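Local coordinates for protein Cow rumen GH26 endo-mannanase (Metagenome, PDB 6UEH) that probably hydrolyses internal beta-1,4-mannosidic linkages of mannans such as galactomannan, as a family 26 endo-beta-1,4-mannanase with an additional CBM6-like domain, at residues 360-374 with 413-427. Sequence-based numbering, arbitrary orientation.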
ATOM      1  N   GLU A 360       2.105 -11.130  -4.309  1.00 14.93           N
ATOM      2  CA  GLU A 360       1.866  -9.792  -3.781  1.00 14.59           C
ATOM      3  C   GLU A 360       3.049  -9.321  -2.950  1.00 15.65           C
ATOM      4  O   GLU A 360       3.435  -9.967  -1.973  1.00 14.25           O
ATOM      5  CB  GLU A 360       0.590  -9.751  -2.936  1.00 15.22           C
ATOM      6  CG  GLU A 360       0.285  -8.372  -2.368  1.00 15.67           C
ATOM      7  CD  GLU A 360      -1.077  -8.293  -1.706  1.00 16.57           C
ATOM      8  OE1 GLU A 360      -1.548  -9.321  -1.178  1.00 17.02           O
ATOM      9  OE2 GLU A 360      -1.680  -7.200  -1.719  1.00 16.17           O
ATOM     10  N   GLN A 361       3.625  -8.193  -3.346  1.00 16.11           N
ATOM     11  CA  GLN A 361       4.752  -7.627  -2.622  1.00 16.45           C
ATOM     12  C   GLN A 361       4.350  -6.328  -1.937  1.00 16.62           C
ATOM     13  O   GLN A 361       3.728  -5.458  -2.551  1.00 16.07           O
ATOM     14  CB  GLN A 361       5.931  -7.386  -3.565  1.00 17.81           C
ATOM     15  CG  GLN A 361       7.175  -6.856  -2.869  1.00 18.72           C
ATOM     16  CD  GLN A 361       8.365  -6.757  -3.800  1.00 19.52           C
ATOM     17  OE1 GLN A 361       8.310  -6.081  -4.831  1.00 19.49           O
ATOM     18  NE2 GLN A 361       9.448  -7.441  -3.448  1.00 19.34           N
ATOM     19  N   ASN A 362       4.697  -6.207  -0.660  1.00 15.98           N
ATOM     20  CA  ASN A 362       4.466  -4.968   0.065  1.00 17.15           C
ATOM     21  C   ASN A 362       5.400  -3.867  -0.417  1.00 16.54           C
ATOM     22  O   ASN A 362       6.554  -4.118  -0.759  1.00 17.01           O
ATOM     23  CB  ASN A 362       4.647  -5.174   1.573  1.00 17.89           C
ATOM     24  CG  ASN A 362       3.371  -5.625   2.265  1.00 19.35           C
ATOM     25  OD1 ASN A 362       3.320  -6.704   2.851  1.00 20.43           O
ATOM     26  ND2 ASN A 362       2.341  -4.793   2.212  1.00 20.28           N
ATOM     27  N   LEU A 363       4.882  -2.649  -0.463  1.00 15.51           N
ATOM     28  CA  LEU A 363       5.713  -1.472  -0.644  1.00 16.11           C
ATOM     29  C   LEU A 363       5.252  -0.427   0.354  1.00 17.41           C
ATOM     30  O   LEU A 363       4.104  -0.451   0.800  1.00 16.31           O
ATOM     31  CB  LEU A 363       5.626  -0.933  -2.076  1.00 15.92           C
ATOM     32  CG  LEU A 363       6.311  -1.730  -3.190  1.00 15.19           C
ATOM     33  CD1 LEU A 363       6.001  -1.123  -4.549  1.00 16.70           C
ATOM     34  CD2 LEU A 363       7.810  -1.790  -2.968  1.00 18.43           C
ATOM     35  N   TYR A 364       6.150   0.479   0.718  1.00 18.72           N
ATOM     36  CA  TYR A 364       5.764   1.634   1.511  1.00 21.23           C
ATOM     37  C   TYR A 364       5.893   2.893   0.663  1.00 22.25           C
ATOM     38  O   TYR A 364       6.352   2.834  -0.475  1.00 22.85           O
ATOM     39  CB  TYR A 364       6.610   1.725   2.782  1.00 22.63           C
ATOM     40  CG  TYR A 364       6.214   0.696   3.815  1.00 21.92           C
ATOM     41  CD1 TYR A 364       5.195   0.953   4.724  1.00 21.94           C
ATOM     42  CD2 TYR A 364       6.840  -0.544   3.865  1.00 22.11           C
ATOM     43  CE1 TYR A 364       4.822   0.011   5.664  1.00 21.91           C
ATOM     44  CE2 TYR A 364       6.474  -1.491   4.804  1.00 22.25           C
ATOM     45  CZ  TYR A 364       5.464  -1.210   5.699  1.00 22.84           C
ATOM     46  OH  TYR A 364       5.094  -2.150   6.632  1.00 23.48           O
ATOM     47  N   ALA A 365       5.470   4.026   1.210  1.00 22.29           N
ATOM     48  CA  ALA A 365       5.486   5.273   0.459  1.00 23.74           C
ATOM     49  C   ALA A 365       6.156   6.391   1.246  1.00 24.86           C
ATOM     50  O   ALA A 365       5.786   7.557   1.113  1.00 25.64           O
ATOM     51  CB  ALA A 365       4.071   5.673   0.077  1.00 24.49           C
ATOM     52  N   TRP A 366       7.143   6.032   2.064  1.00 20.59           N
ATOM     53  CA  TRP A 366       7.836   7.008   2.901  1.00 22.98           C
ATOM     54  C   TRP A 366       8.555   8.062   2.066  1.00 24.83           C
ATOM     55  O   TRP A 366       8.524   9.250   2.384  1.00 25.52           O
ATOM     56  CB  TRP A 366       8.849   6.317   3.821  1.00 23.93           C
ATOM     57  CG  TRP A 366       8.301   5.172   4.615  1.00 23.98           C
ATOM     58  CD1 TRP A 366       8.781   3.893   4.644  1.00 23.68           C
ATOM     59  CD2 TRP A 366       7.174   5.196   5.501  1.00 24.79           C
ATOM     60  NE1 TRP A 366       8.023   3.122   5.491  1.00 24.41           N
ATOM     61  CE2 TRP A 366       7.029   3.898   6.029  1.00 24.71           C
ATOM     62  CE3 TRP A 366       6.272   6.189   5.899  1.00 25.50           C
ATOM     63  CZ2 TRP A 366       6.022   3.566   6.933  1.00 25.51           C
ATOM     64  CZ3 TRP A 366       5.270   5.857   6.795  1.00 25.47           C
ATOM     65  CH2 TRP A 366       5.154   4.557   7.302  1.00 25.22           C
ATOM     66  N   SER A 367       9.202   7.612   0.997  1.00 25.43           N
ATOM     67  CA  SER A 367      10.001   8.482   0.147  1.00 25.35           C
ATOM     68  C   SER A 367      10.082   7.864  -1.246  1.00 25.78           C
ATOM     69  O   SER A 367       9.661   6.724  -1.431  1.00 25.87           O
ATOM     70  CB  SER A 367      11.398   8.675   0.745  1.00 25.34           C
ATOM     71  OG  SER A 367      12.177   7.499   0.612  1.00 23.51           O
ATOM     72  N   PRO A 368      10.602   8.611  -2.235  1.00 26.27           N
ATOM     73  CA  PRO A 368      10.809   8.003  -3.554  1.00 25.83           C
ATOM     74  C   PRO A 368      11.689   6.752  -3.516  1.00 24.28           C
ATOM     75  O   PRO A 368      11.507   5.858  -4.344  1.00 23.28           O
ATOM     76  CB  PRO A 368      11.491   9.120  -4.346  1.00 28.18           C
ATOM     77  CG  PRO A 368      10.968  10.368  -3.734  1.00 28.75           C
ATOM     78  CD  PRO A 368      10.809  10.073  -2.268  1.00 28.29           C
ATOM     79  N   ASP A 369      12.617   6.686  -2.563  1.00 23.44           N
ATOM     80  CA  ASP A 369      13.529   5.548  -2.449  1.00 24.06           C
ATOM     81  C   ASP A 369      12.826   4.265  -2.008  1.00 22.20           C
ATOM     82  O   ASP A 369      13.411   3.181  -2.063  1.00 21.73           O
ATOM     83  CB  ASP A 369      14.664   5.867  -1.473  1.00 26.71           C
ATOM     84  CG  ASP A 369      15.679   6.835  -2.051  1.00 30.96           C
ATOM     85  OD1 ASP A 369      15.708   7.005  -3.290  1.00 30.92           O
ATOM     86  OD2 ASP A 369      16.457   7.417  -1.265  1.00 33.51           O
ATOM     87  N   SER A 370      11.577   4.387  -1.570  1.00 21.03           N
ATOM     88  CA  SER A 370      10.798   3.223  -1.163  1.00 20.43           C
ATOM     89  C   SER A 370      10.594   2.252  -2.324  1.00 20.24           C
ATOM     90  O   SER A 370      10.320   1.072  -2.114  1.00 18.19           O
ATOM     91  CB  SER A 370       9.443   3.650  -0.595  1.00 19.76           C
ATOM     92  OG  SER A 370       9.599   4.301   0.653  1.00 20.93           O
ATOM     93  N   ILE A 371      10.741   2.755  -3.547  1.00 21.03           N
ATOM     94  CA  ILE A 371      10.556   1.938  -4.742  1.00 20.05           C
ATOM     95  C   ILE A 371      11.734   0.988  -4.966  1.00 20.00           C
ATOM     96  O   ILE A 371      11.649   0.063  -5.773  1.00 19.48           O
ATOM     97  CB  ILE A 371      10.368   2.816  -5.995  1.00 21.00           C
ATOM     98  CG1 ILE A 371       9.632   2.041  -7.093  1.00 20.73           C
ATOM     99  CG2 ILE A 371      11.712   3.347  -6.490  1.00 21.71           C
ATOM    100  CD1 ILE A 371       9.417   2.842  -8.362  1.00 21.87           C
ATOM    101  N   GLN A 372      12.827   1.207  -4.243  1.00 20.03           N
ATOM    102  CA  GLN A 372      13.998   0.344  -4.368  1.00 23.37           C
ATOM    103  C   GLN A 372      13.740  -1.041  -3.776  1.00 22.16           C
ATOM    104  O   GLN A 372      14.528  -1.963  -3.977  1.00 22.34           O
ATOM    105  CB  GLN A 372      15.214   0.984  -3.698  1.00 24.95           C
ATOM    106  CG  GLN A 372      15.648   2.292  -4.342  1.00 27.41           C
ATOM    107  CD  GLN A 372      16.979   2.784  -3.818  1.00 30.13           C
ATOM    108  OE1 GLN A 372      17.802   1.998  -3.348  1.00 31.25           O
ATOM    109  NE2 GLN A 372      17.199   4.092  -3.893  1.00 30.55           N
ATOM    110  N   TRP A 373      12.631  -1.181  -3.056  1.00 19.17           N
ATOM    111  CA  TRP A 373      12.243  -2.464  -2.479  1.00 20.07           C
ATOM    112  C   TRP A 373      11.289  -3.227  -3.397  1.00 18.25           C
ATOM    113  O   TRP A 373      10.776  -4.284  -3.030  1.00 17.86           O
ATOM    114  CB  TRP A 373      11.595  -2.260  -1.107  1.00 19.96           C
ATOM    115  CG  TRP A 373      12.509  -1.642  -0.098  1.00 20.78           C
ATOM    116  CD1 TRP A 373      12.784  -0.314   0.056  1.00 21.63           C
ATOM    117  CD2 TRP A 373      13.267  -2.328   0.907  1.00 21.67           C
ATOM    118  NE1 TRP A 373      13.668  -0.130   1.092  1.00 22.92           N
ATOM    119  CE2 TRP A 373      13.979  -1.350   1.631  1.00 23.07           C
ATOM    120  CE3 TRP A 373      13.409  -3.672   1.264  1.00 19.16           C
ATOM    121  CZ2 TRP A 373      14.824  -1.677   2.691  1.00 23.32           C
ATOM    122  CZ3 TRP A 373      14.249  -3.993   2.316  1.00 22.71           C
ATOM    123  CH2 TRP A 373      14.945  -2.999   3.018  1.00 23.73           C
ATOM    124  N   TYR A 374      11.053  -2.684  -4.588  1.00 18.41           N
ATOM    125  CA  TYR A 374      10.190  -3.324  -5.578  1.00 18.18           C
ATOM    126  C   TYR A 374      11.003  -4.267  -6.462  1.00 20.63           C
ATOM    127  O   TYR A 374      12.027  -3.875  -7.020  1.00 19.51           O
ATOM    128  CB  TYR A 374       9.476  -2.266  -6.422  1.00 18.22           C
ATOM    129  CG  TYR A 374       8.564  -2.813  -7.499  1.00 18.50           C
ATOM    130  CD1 TYR A 374       7.570  -3.738  -7.197  1.00 17.59           C
ATOM    131  CD2 TYR A 374       8.677  -2.379  -8.814  1.00 19.02           C
ATOM    132  CE1 TYR A 374       6.729  -4.229  -8.177  1.00 18.61           C
ATOM    133  CE2 TYR A 374       7.839  -2.864  -9.801  1.00 18.89           C
ATOM    134  CZ  TYR A 374       6.867  -3.787  -9.479  1.00 19.94           C
ATOM    135  OH  TYR A 374       6.032  -4.268 -10.462  1.00 18.54           O
ATOM    136  N   THR A 413       0.648   7.334  -4.716  1.00 18.99           N
ATOM    137  CA  THR A 413       2.106   7.259  -4.695  1.00 19.75           C
ATOM    138  C   THR A 413       2.552   5.860  -5.125  1.00 19.16           C
ATOM    139  O   THR A 413       3.437   5.709  -5.973  1.00 18.74           O
ATOM    140  CB  THR A 413       2.677   7.584  -3.300  1.00 20.73           C
ATOM    141  OG1 THR A 413       2.388   8.947  -2.973  1.00 21.84           O
ATOM    142  CG2 THR A 413       4.186   7.372  -3.269  1.00 20.47           C
ATOM    143  N   LEU A 414       1.921   4.844  -4.544  1.00 17.66           N
ATOM    144  CA  LEU A 414       2.198   3.459  -4.904  1.00 17.50           C
ATOM    145  C   LEU A 414       1.807   3.174  -6.352  1.00 18.30           C
ATOM    146  O   LEU A 414       2.492   2.429  -7.048  1.00 18.65           O
ATOM    147  CB  LEU A 414       1.463   2.503  -3.959  1.00 16.86           C
ATOM    148  CG  LEU A 414       1.939   2.507  -2.506  1.00 17.13           C
ATOM    149  CD1 LEU A 414       1.075   1.604  -1.641  1.00 16.44           C
ATOM    150  CD2 LEU A 414       3.395   2.084  -2.430  1.00 15.79           C
ATOM    151  N   LEU A 415       0.706   3.771  -6.803  1.00 18.08           N
ATOM    152  CA  LEU A 415       0.235   3.567  -8.171  1.00 19.03           C
ATOM    153  C   LEU A 415       1.253   4.077  -9.177  1.00 19.72           C
ATOM    154  O   LEU A 415       1.569   3.405 -10.158  1.00 19.55           O
ATOM    155  CB  LEU A 415      -1.119   4.252  -8.384  1.00 19.88           C
ATOM    156  CG  LEU A 415      -1.791   4.087  -9.752  1.00 20.56           C
ATOM    157  CD1 LEU A 415      -3.296   3.977  -9.590  1.00 20.55           C
ATOM    158  CD2 LEU A 415      -1.446   5.248 -10.679  1.00 21.20           C
ATOM    159  N   ASN A 416       1.766   5.272  -8.927  1.00 21.65           N
ATOM    160  CA  ASN A 416       2.748   5.852  -9.823  1.00 24.39           C
ATOM    161  C   ASN A 416       4.094   5.138  -9.735  1.00 22.99           C
ATOM    162  O   ASN A 416       4.846   5.121 -10.708  1.00 23.57           O
ATOM    163  CB  ASN A 416       2.897   7.345  -9.541  1.00 26.84           C
ATOM    164  CG  ASN A 416       1.699   8.141 -10.022  1.00 28.65           C
ATOM    165  OD1 ASN A 416       1.543   8.377 -11.220  1.00 31.25           O
ATOM    166  ND2 ASN A 416       0.841   8.548  -9.094  1.00 27.36           N
ATOM    167  N   PHE A 417       4.383   4.538  -8.581  1.00 21.28           N
ATOM    168  CA  PHE A 417       5.578   3.707  -8.431  1.00 20.97           C
ATOM    169  C   PHE A 417       5.612   2.614  -9.497  1.00 21.13           C
ATOM    170  O   PHE A 417       6.623   2.415 -10.167  1.00 21.45           O
ATOM    171  CB  PHE A 417       5.637   3.063  -7.042  1.00 20.58           C
ATOM    172  CG  PHE A 417       6.331   3.900  -6.001  1.00 21.74           C
ATOM    173  CD1 PHE A 417       7.022   5.048  -6.352  1.00 22.72           C
ATOM    174  CD2 PHE A 417       6.303   3.523  -4.667  1.00 21.49           C
ATOM    175  CE1 PHE A 417       7.661   5.810  -5.389  1.00 23.47           C
ATOM    176  CE2 PHE A 417       6.942   4.278  -3.702  1.00 22.02           C
ATOM    177  CZ  PHE A 417       7.622   5.423  -4.063  1.00 23.54           C
ATOM    178  N   VAL A 418       4.496   1.909  -9.649  1.00 20.33           N
ATOM    179  CA  VAL A 418       4.411   0.820 -10.614  1.00 20.50           C
ATOM    180  C   VAL A 418       3.778   1.266 -11.928  1.00 20.98           C
ATOM    181  O   VAL A 418       3.492   0.438 -12.792  1.00 21.70           O
ATOM    182  CB  VAL A 418       3.606  -0.364 -10.049  1.00 20.92           C
ATOM    183  CG1 VAL A 418       4.311  -0.948  -8.831  1.00 20.49           C
ATOM    184  CG2 VAL A 418       2.190   0.071  -9.700  1.00 20.99           C
ATOM    185  N   GLU A 419       3.567   2.573 -12.072  1.00 21.64           N
ATOM    186  CA  GLU A 419       2.980   3.151 -13.284  1.00 23.51           C
ATOM    187  C   GLU A 419       1.640   2.504 -13.631  1.00 22.54           C
ATOM    188  O   GLU A 419       1.358   2.233 -14.802  1.00 22.91           O
ATOM    189  CB  GLU A 419       3.944   3.022 -14.469  1.00 27.66           C
ATOM    190  CG  GLU A 419       5.304   3.672 -14.248  1.00 31.64           C
ATOM    191  CD  GLU A 419       6.246   3.485 -15.425  1.00 36.59           C
ATOM    192  OE1 GLU A 419       5.783   3.054 -16.505  1.00 38.46           O
ATOM    193  OE2 GLU A 419       7.453   3.766 -15.273  1.00 38.39           O
ATOM    194  N   ASN A 420       0.830   2.255 -12.605  1.00 21.13           N
ATOM    195  CA  ASN A 420      -0.483   1.628 -12.757  1.00 22.50           C
ATOM    196  C   ASN A 420      -0.435   0.305 -13.529  1.00 22.98           C
ATOM    197  O   ASN A 420      -1.360  -0.024 -14.273  1.00 20.55           O
ATOM    198  CB  ASN A 420      -1.454   2.596 -13.444  1.00 23.49           C
ATOM    199  CG  ASN A 420      -2.909   2.212 -13.233  1.00 22.75           C
ATOM    200  OD1 ASN A 420      -3.261   1.608 -12.221  1.00 19.48           O
ATOM    201  ND2 ASN A 420      -3.759   2.559 -14.192  1.00 23.97           N
ATOM    202  N   LYS A 421       0.647  -0.450 -13.359  1.00 22.96           N
ATOM    203  CA  LYS A 421       0.767  -1.743 -14.029  1.00 23.57           C
ATOM    204  C   LYS A 421       0.434  -2.895 -13.085  1.00 21.84           C
ATOM    205  O   LYS A 421       0.276  -4.038 -13.516  1.00 21.46           O
ATOM    206  CB  LYS A 421       2.170  -1.921 -14.609  1.00 25.15           C
ATOM    207  CG  LYS A 421       2.519  -0.886 -15.663  1.00 28.62           C
ATOM    208  CD  LYS A 421       3.685  -1.329 -16.522  1.00 31.75           C
ATOM    209  CE  LYS A 421       4.035  -0.262 -17.546  1.00 34.85           C
ATOM    210  NZ  LYS A 421       2.832   0.205 -18.291  1.00 36.36           N
ATOM    211  N   LYS A 422       0.333  -2.587 -11.796  1.00 18.44           N
ATOM    212  CA  LYS A 422      -0.059  -3.573 -10.795  1.00 17.72           C
ATOM    213  C   LYS A 422      -1.214  -3.036  -9.955  1.00 24.68           C
ATOM    214  O   LYS A 422      -1.283  -1.839  -9.672  1.00 17.18           O
ATOM    215  CB  LYS A 422       1.124  -3.935  -9.888  1.00 17.29           C
ATOM    216  CG  LYS A 422       2.407  -4.303 -10.623  1.00 19.10           C
ATOM    217  CD  LYS A 422       2.266  -5.590 -11.420  1.00 19.21           C
ATOM    218  CE  LYS A 422       3.538  -5.884 -12.205  1.00 18.95           C
ATOM    219  NZ  LYS A 422       3.456  -7.157 -12.974  1.00 19.47           N
ATOM    220  N   MET A 423      -2.124  -3.922  -9.567  1.00 16.95           N
ATOM    221  CA  MET A 423      -3.200  -3.549  -8.658  1.00 18.68           C
ATOM    222  C   MET A 423      -2.644  -3.309  -7.261  1.00 18.11           C
ATOM    223  O   MET A 423      -1.648  -3.917  -6.866  1.00 15.65           O
ATOM    224  CB  MET A 423      -4.282  -4.629  -8.623  1.00 18.56           C
ATOM    225  CG  MET A 423      -5.073  -4.749  -9.911  1.00 18.68           C
ATOM    226  SD  MET A 423      -6.318  -6.045  -9.826  1.00 17.83           S
ATOM    227  CE  MET A 423      -5.286  -7.503  -9.686  1.00 23.80           C
ATOM    228  N   ILE A 424      -3.291  -2.416  -6.519  1.00 16.77           N
ATOM    229  CA  ILE A 424      -2.828  -2.046  -5.187  1.00 16.86           C
ATOM    230  C   ILE A 424      -3.902  -2.302  -4.142  1.00 16.28           C
ATOM    231  O   ILE A 424      -5.074  -1.992  -4.361  1.00 17.22           O
ATOM    232  CB  ILE A 424      -2.421  -0.574  -5.139  1.00 19.03           C
ATOM    233  CG1 ILE A 424      -1.438  -0.286  -6.268  1.00 21.73           C
ATOM    234  CG2 ILE A 424      -1.811  -0.219  -3.787  1.00 18.50           C
ATOM    235  CD1 ILE A 424      -0.917   1.071  -6.223  1.00 23.78           C
ATOM    236  N   SER A 425      -3.497  -2.857  -3.006  1.00 16.46           N
ATOM    237  CA  SER A 425      -4.446  -3.213  -1.959  1.00 18.46           C
ATOM    238  C   SER A 425      -3.977  -2.829  -0.558  1.00 17.25           C
ATOM    239  O   SER A 425      -2.815  -2.486  -0.349  1.00 17.23           O
ATOM    240  CB  SER A 425      -4.715  -4.713  -1.999  1.00 22.91           C
ATOM    241  OG  SER A 425      -3.547  -5.431  -1.640  1.00 26.13           O
ATOM    242  N   LEU A 426      -4.901  -2.889   0.394  1.00 15.04           N
ATOM    243  CA  LEU A 426      -4.558  -2.806   1.806  1.00 14.78           C
ATOM    244  C   LEU A 426      -4.398  -4.225   2.337  1.00 14.09           C
ATOM    245  O   LEU A 426      -5.355  -4.826   2.826  1.00 14.24           O
ATOM    246  CB  LEU A 426      -5.627  -2.044   2.593  1.00 14.39           C
ATOM    247  CG  LEU A 426      -5.746  -0.546   2.304  1.00 15.82           C
ATOM    248  CD1 LEU A 426      -6.955   0.048   3.013  1.00 17.80           C
ATOM    249  CD2 LEU A 426      -4.469   0.178   2.710  1.00 14.25           C
ATOM    250  N   ALA A 427      -3.188  -4.763   2.210  1.00 14.78           N
ATOM    251  CA  ALA A 427      -2.910  -6.152   2.574  1.00 15.62           C
ATOM    252  C   ALA A 427      -3.096  -6.395   4.068  1.00 17.50           C
ATOM    253  O   ALA A 427      -3.470  -7.492   4.483  1.00 18.41           O
ATOM    254  CB  ALA A 427      -1.501  -6.535   2.147  1.00 15.92           C
TER
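F417, in the last turn of helix 408-417, slides its ring into the loop and 3-10 turn that follow strand 357-362. I371 covers one ring face, its CB 4.0 Å from the centroid and 8° off the normal, a CH-pi contact. With CG1 anti to the backbone N (chi1 -157°), the I371 chain runs from the ring centre toward F417 CB, and its CD1 lies 3.4 Å from F417 O. The ring's edge meets backbone oxygens instead: CE2 is 3.6 Å from Y364 O, a buried carbonyl with no polar partner, and CZ approaches S367 O. Replacing F417 by an alanine would probably open a gap under I371 and leave the 3-10 turn poorly held against the helix. Aliphatic contacts continue along the helix, where L414 CD2 packs 3.8 Å from L363 CB and T413 CG2 touches A365 CB. This is TIM-barrel architecture: the helix precedes strand 423-429, and strand 382-387 lies between that strand and 357-362. At the helix end, just before the Schellman C-prime residue E419, V418 CG1 sits over a face of the Y374 ring, 4.2 Å from its centroid. K422, bent at chi2 (-66°), lays CE 3.4 Å from Y374 OH, which hydrogen-bonds D377; K422 NZ bonds V380 O. Inside the barrel, the extended E360 chain brings OE2 2.6 Å from S425 OG, while OE1 is hydrogen-bonded to Y447 OH. A427 CB also lies near E360 OE2.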